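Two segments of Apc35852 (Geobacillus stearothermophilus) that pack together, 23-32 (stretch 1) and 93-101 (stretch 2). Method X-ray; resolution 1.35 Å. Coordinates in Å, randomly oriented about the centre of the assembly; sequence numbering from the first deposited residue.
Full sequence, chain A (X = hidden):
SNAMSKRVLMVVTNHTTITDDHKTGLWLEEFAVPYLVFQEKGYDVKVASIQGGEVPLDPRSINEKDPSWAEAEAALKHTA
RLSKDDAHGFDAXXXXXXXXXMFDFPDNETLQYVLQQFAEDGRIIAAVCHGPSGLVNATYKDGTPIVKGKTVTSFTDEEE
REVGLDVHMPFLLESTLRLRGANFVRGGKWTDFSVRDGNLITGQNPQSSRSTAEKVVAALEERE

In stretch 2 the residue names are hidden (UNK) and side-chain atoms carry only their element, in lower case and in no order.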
ATOM      1  N   LYS A  23     -14.112   5.445  12.817  1.00 28.54           N
ATOM      2  CA  LYS A  23     -12.653   5.208  13.001  1.00 27.66           C
ATOM      3  C   LYS A  23     -12.128   4.261  11.971  0.50 22.83           C
ATOM      4  O   LYS A  23     -12.862   3.397  11.460  0.50 18.70           O
ATOM      5  CB  LYS A  23     -12.373   4.523  14.359  1.00 28.58           C
ATOM      6  CG  LYS A  23     -13.093   5.201  15.479  1.00 32.07           C
ATOM      7  CD  LYS A  23     -12.947   6.716  15.501  0.50 32.54           C
ATOM      8  CE  LYS A  23     -11.677   7.176  16.153  0.50 33.97           C
ATOM      9  NZ  LYS A  23     -11.928   8.500  16.753  0.50 31.10           N
ATOM     10  N   THR A  24     -10.824   4.373  11.759  1.00 23.72           N
ATOM     11  CA  THR A  24     -10.168   3.504  10.809  1.00 21.93           C
ATOM     12  C   THR A  24      -8.809   3.062  11.314  1.00 21.76           C
ATOM     13  O   THR A  24      -8.495   3.022  12.496  1.00 23.22           O
ATOM     14  CB  THR A  24     -10.166   4.225   9.494  1.00 21.93           C
ATOM     15  OG1 THR A  24      -9.696   3.409   8.431  1.00 23.63           O
ATOM     16  CG2 THR A  24      -9.362   5.537   9.509  1.00 23.63           C
ATOM     17  N   GLY A  25      -8.006   2.618  10.358  1.00 20.30           N
ATOM     18  CA  GLY A  25      -6.623   2.121  10.564  1.00 20.58           C
ATOM     19  C   GLY A  25      -6.197   1.314   9.352  1.00 19.28           C
ATOM     20  O   GLY A  25      -6.658   1.555   8.293  1.00 19.75           O
ATOM     21  N   LEU A  26      -5.264   0.403   9.574  1.00 19.61           N
ATOM     22  CA  LEU A  26      -4.805  -0.544   8.553  1.00 19.45           C
ATOM     23  C   LEU A  26      -5.856  -1.582   8.303  1.00 19.54           C
ATOM     24  O   LEU A  26      -6.502  -2.093   9.231  1.00 20.07           O
ATOM     25  CB  LEU A  26      -3.559  -1.243   9.094  1.00 19.39           C
ATOM     26  CG  LEU A  26      -3.135  -2.515   8.365  1.00 19.75           C
ATOM     27  CD1 LEU A  26      -2.689  -2.301   6.952  1.00 20.20           C
ATOM     28  CD2 LEU A  26      -2.024  -3.173   9.197  1.00 20.42           C
ATOM     29  N   TRP A  27      -6.095  -1.909   7.029  1.00 20.13           N
ATOM     30  CA  TRP A  27      -6.946  -3.027   6.692  1.00 20.51           C
ATOM     31  C   TRP A  27      -6.115  -4.311   6.815  1.00 19.63           C
ATOM     32  O   TRP A  27      -5.262  -4.567   5.972  1.00 20.08           O
ATOM     33  CB  TRP A  27      -7.513  -2.932   5.260  1.00 21.23           C
ATOM     34  CG  TRP A  27      -8.648  -3.832   5.068  1.00 21.79           C
ATOM     35  CD1 TRP A  27      -8.604  -5.157   4.695  1.00 22.49           C
ATOM     36  CD2 TRP A  27     -10.009  -3.545   5.360  1.00 21.87           C
ATOM     37  NE1 TRP A  27      -9.882  -5.689   4.707  1.00 23.44           N
ATOM     38  CE2 TRP A  27     -10.741  -4.714   5.125  1.00 22.66           C
ATOM     39  CE3 TRP A  27     -10.678  -2.395   5.795  1.00 23.05           C
ATOM     40  CZ2 TRP A  27     -12.108  -4.764   5.309  1.00 24.25           C
ATOM     41  CZ3 TRP A  27     -12.044  -2.462   5.980  1.00 25.36           C
ATOM     42  CH2 TRP A  27     -12.722  -3.604   5.743  1.00 24.48           C
ATOM     43  N   LEU A  28      -6.354  -5.062   7.864  1.00 19.42           N
ATOM     44  CA  LEU A  28      -5.467  -6.146   8.271  1.00 19.31           C
ATOM     45  C   LEU A  28      -5.046  -7.077   7.145  1.00 20.54           C
ATOM     46  O   LEU A  28      -3.838  -7.336   6.953  1.00 20.43           O
ATOM     47  CB  LEU A  28      -6.062  -6.890   9.468  1.00 21.37           C
ATOM     48  CG  LEU A  28      -5.215  -8.063   9.930  1.00 20.94           C
ATOM     49  CD1 LEU A  28      -3.794  -7.699  10.364  1.00 22.75           C
ATOM     50  CD2 LEU A  28      -5.982  -8.741  11.067  1.00 21.85           C
ATOM     51  N   GLU A  29      -5.978  -7.581   6.355  1.00 20.51           N
ATOM     52  CA  GLU A  29      -5.649  -8.581   5.363  1.00 20.27           C
ATOM     53  C   GLU A  29      -4.625  -8.060   4.378  1.00 20.22           C
ATOM     54  O   GLU A  29      -3.855  -8.837   3.788  1.00 21.04           O
ATOM     55  CB  GLU A  29      -6.943  -9.033   4.602  1.00 21.46           C
ATOM     56  CG  GLU A  29      -6.707  -9.958   3.416  1.00 24.71           C
ATOM     57  CD  GLU A  29      -7.940 -10.372   2.672  1.00 27.48           C
ATOM     58  OE1 GLU A  29      -9.034  -9.788   2.858  1.00 33.14           O
ATOM     59  OE2 GLU A  29      -7.747 -11.297   1.841  1.00 32.62           O
ATOM     60  N   GLU A  30      -4.706  -6.786   4.058  1.00 19.80           N
ATOM     61  CA  GLU A  30      -3.833  -6.184   3.060  1.00 19.93           C
ATOM     62  C   GLU A  30      -2.371  -6.160   3.452  1.00 19.78           C
ATOM     63  O   GLU A  30      -1.509  -6.032   2.590  1.00 20.42           O
ATOM     64  CB  GLU A  30      -4.332  -4.806   2.689  1.00 20.84           C
ATOM     65  CG  GLU A  30      -5.683  -4.855   1.957  1.00 20.78           C
ATOM     66  CD  GLU A  30      -6.326  -3.552   1.758  1.00 24.34           C
ATOM     67  OE1 GLU A  30      -5.756  -2.528   1.980  1.00 24.35           O
ATOM     68  OE2 GLU A  30      -7.547  -3.633   1.362  1.00 25.38           O
ATOM     69  N   PHE A  31      -2.112  -6.222   4.742  1.00 19.79           N
ATOM     70  CA  PHE A  31      -0.778  -6.469   5.297  1.00 19.99           C
ATOM     71  C   PHE A  31      -0.517  -7.968   5.460  1.00 19.42           C
ATOM     72  O   PHE A  31       0.512  -8.467   5.023  1.00 19.76           O
ATOM     73  CB  PHE A  31      -0.615  -5.782   6.654  1.00 19.38           C
ATOM     74  CG  PHE A  31       0.678  -6.092   7.309  1.00 19.34           C
ATOM     75  CD1 PHE A  31       1.849  -5.479   6.909  1.00 19.83           C
ATOM     76  CD2 PHE A  31       0.780  -7.087   8.280  1.00 19.83           C
ATOM     77  CE1 PHE A  31       3.060  -5.821   7.489  1.00 20.77           C
ATOM     78  CE2 PHE A  31       1.964  -7.407   8.859  1.00 21.45           C
ATOM     79  CZ  PHE A  31       3.101  -6.789   8.464  1.00 20.66           C
ATOM     80  N   ALA A  32      -1.441  -8.662   6.109  1.00 19.11           N
ATOM     81  CA  ALA A  32      -1.152 -10.019   6.563  1.00 19.35           C
ATOM     82  C   ALA A  32      -0.966 -10.995   5.397  1.00 20.62           C
ATOM     83  O   ALA A  32      -0.056 -11.825   5.415  1.00 20.78           O
ATOM     84  CB  ALA A  32      -2.248 -10.539   7.493  1.00 20.18           C
ATOM     85  N   UNK A  93       8.935  -2.112  -2.301  1.00 19.45           N
ATOM     86  CA  UNK A  93       8.137  -1.512  -1.192  1.00 19.61           C
ATOM     87  C   UNK A  93       6.712  -1.910  -1.495  1.00 19.01           C
ATOM     88  O   UNK A  93       6.238  -1.929  -2.642  1.00 20.66           O
ATOM     89  c   UNK A  93       7.924   0.735  -2.406  1.00 20.07           C
ATOM     90  c   UNK A  93       7.599   0.600   0.059  1.00 20.49           C
ATOM     91  c   UNK A  93       7.925   2.108   0.250  1.00 21.10           C
ATOM     92  c   UNK A  93       8.348   0.029  -1.146  1.00 19.35           C
ATOM     93  N   UNK A  94       5.985  -2.214  -0.392  1.00 20.10           N
ATOM     94  CA  UNK A  94       4.591  -2.624  -0.444  1.00 18.45           C
ATOM     95  C   UNK A  94       3.757  -1.790   0.524  1.00 20.25           C
ATOM     96  O   UNK A  94       4.074  -1.766   1.701  1.00 19.85           O
ATOM     97  c   UNK A  94       0.853  -5.126  -0.042  1.00 21.06           C
ATOM     98  c   UNK A  94       4.517  -4.118  -0.082  1.00 20.50           C
ATOM     99  c   UNK A  94       1.856  -6.062  -1.945  1.00 20.88           C
ATOM    100  c   UNK A  94       2.054  -4.567   0.332  1.00 20.62           C
ATOM    101  c   UNK A  94       0.786  -5.871  -1.191  1.00 21.44           C
ATOM    102  c   UNK A  94       3.070  -5.509  -1.601  1.00 21.05           C
ATOM    103  c   UNK A  94       3.205  -4.761  -0.444  1.00 20.32           C
ATOM    104  N   UNK A  95       2.712  -1.171   0.008  1.00 18.32           N
ATOM    105  CA  UNK A  95       1.804  -0.304   0.787  1.00 18.30           C
ATOM    106  C   UNK A  95       0.434  -0.891   0.907  1.00 18.65           C
ATOM    107  O   UNK A  95      -0.383  -0.769  -0.001  1.00 19.41           O
ATOM    108  c   UNK A  95       3.818   1.945   1.017  1.00 22.72           C
ATOM    109  c   UNK A  95       2.996   1.835  -0.122  1.00 21.99           C
ATOM    110  c   UNK A  95       2.710   3.194  -0.769  1.00 22.18           C
ATOM    111  c   UNK A  95       1.696   1.080   0.095  1.00 19.88           C
ATOM    112  N   UNK A  96       0.142  -1.577   2.017  1.00 18.47           N
ATOM    113  CA  UNK A  96      -1.221  -1.957   2.289  1.00 19.73           C
ATOM    114  C   UNK A  96      -2.083  -0.715   2.490  1.00 19.50           C
ATOM    115  O   UNK A  96      -1.628   0.391   2.709  1.00 20.69           O
ATOM    116  c   UNK A  96       1.047  -2.006   3.076  1.00 18.85           C
ATOM    117  c   UNK A  96       0.328  -3.197   3.642  1.00 20.10           C
ATOM    118  c   UNK A  96      -1.085  -2.716   3.612  1.00 20.51           C
ATOM    119  N   UNK A  97      -3.396  -0.968   2.489  1.00 20.44           N
ATOM    120  CA  UNK A  97      -4.423   0.081   2.651  1.00 20.73           C
ATOM    121  C   UNK A  97      -5.104   0.180   3.989  1.00 21.12           C
ATOM    122  O   UNK A  97      -4.495   0.008   5.049  1.00 20.93           O
ATOM    123  N   UNK A  98      -6.400   0.436   3.922  1.00 21.35           N
ATOM    124  CA  UNK A  98      -7.204   0.959   4.997  1.00 21.07           C
ATOM    125  C   UNK A  98      -7.417   2.451   4.744  1.00 21.20           C
ATOM    126  O   UNK A  98      -6.514   3.138   4.309  1.00 21.52           O
ATOM    127  N   UNK A  99      -8.554   2.977   5.212  1.00 21.14           N
ATOM    128  CA  UNK A  99      -8.804   4.417   5.059  1.00 22.49           C
ATOM    129  C   UNK A  99      -7.834   5.287   5.823  1.00 21.16           C
ATOM    130  O   UNK A  99      -7.685   6.423   5.423  1.00 21.99           O
ATOM    131  n   UNK A  99     -12.129   3.427   4.502  1.00 31.35           N
ATOM    132  n   UNK A  99     -12.706   4.496   2.725  1.00 26.99           N
ATOM    133  c   UNK A  99     -10.251   4.784   5.456  1.00 22.58           C
ATOM    134  c   UNK A  99     -12.947   3.422   3.454  1.00 28.38           C
ATOM    135  c   UNK A  99     -11.287   4.501   4.409  1.00 23.23           C
ATOM    136  c   UNK A  99     -11.653   5.181   3.294  1.00 25.22           C
ATOM    137  N   UNK A 100      -7.157   4.753   6.850  1.00 21.38           N
ATOM    138  CA  UNK A 100      -6.154   5.536   7.579  1.00 20.98           C
ATOM    139  C   UNK A 100      -5.128   6.109   6.649  1.00 20.41           C
ATOM    140  O   UNK A 100      -4.676   7.228   6.850  1.00 20.98           O
ATOM    141  N   UNK A 101      -4.732   5.369   5.608  1.00 20.79           N
ATOM    142  CA  UNK A 101      -3.723   5.839   4.706  1.00 20.39           C
ATOM    143  C   UNK A 101      -4.055   7.163   4.030  1.00 20.88           C
ATOM    144  O   UNK A 101      -3.165   7.914   3.678  1.00 20.84           O
ATOM    145  c   UNK A 101      -3.390   4.801   3.590  1.00 21.31           C
ATOM    146  c   UNK A 101      -2.917   3.501   4.138  1.00 20.82           C
ATOM    147  o   UNK A 101      -4.585   4.565   2.789  1.00 21.72           O
TER

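Position 93 carries four carbons, forked at the first, with one arm two carbons long, and is out of reach of stretch 1. That is Ile93, on a strand. Position 94 has one carbon followed by a ring of six carbons and no further atom; its CA-to-CB bond points toward stretch 1, and a ring carbon lies 3.7 Å from Glu30 O. It is Phe94, and the ring carbon is CE2. Position 95 again has four carbons, now forked at the second, pointing away and making no contact: Leu95.

At position 96 three carbons close a ring onto the backbone N. Its CB is 3.7 Å from Leu26 CD1 and 3.5 Å from Glu30 O, while another ring carbon lies 4.1 Å from Phe31 CB, near the plane of the Phe31 ring at its edge. Only proline closes such a ring, so this is Pro96, packed against Leu26, Glu30 and Phe31.

Position 97 has no side-chain atoms, and an ideal CB here would sit 2.4 Å from Glu30 OE1, a clash, so the bare backbone lets the carboxylate approach: Gly97. Position 98 is equally bare, and doubly constrained. A CB would come within 2.1 Å of Gly25 O and 2.7 Å of Trp27 N, and phi/psi of 102/150 would jam it against the preceding carbonyl. Instead the CA of position 98 lies 3.4 Å from Gly25 O in a CA-H...O contact. This is Gly98.

At position 99 the CB lies 3.3 Å from Thr24 OG1, and beyond it is a five-membered ring of three carbons and two nitrogens, its end leading away: His99, whose NE2 is hydrogen-bonded elsewhere in the structure. Position 100 lacks a side chain, and its N is 3.5 Å from Gly25 O; it is Gly100. At position 101 one carbon carries an oxygen and a carbon, with no contact across, giving Thr101. Its OG1 donates to Gly98 O at 2.8 Å, bracing the turn.

The rule is a backbone meeting at the glycines, joined by side chains that matter as much: Glu30, Pro96 and Thr24 are among the most covered residues. Trp27 N donates to Gly97 O at 3.2 Å and a nearly straight 167°, and Leu26 CA adds a CA-H...O contact to Gly97 O at 3.6 Å. The Glu30 side chain points its CA-to-CB bond toward stretch 2, and its OE1 accepts a weak bond from Gly97 N at 2.9 Å, the angle being 125°. Thus both polar backbone atoms of Gly97 are engaged by stretch 1. Close packing has a price: Glu30 O is buried beside Phe94 and Pro96 without a polar partner.

Stretch 2, residues 93-101: IFLPGGHGT
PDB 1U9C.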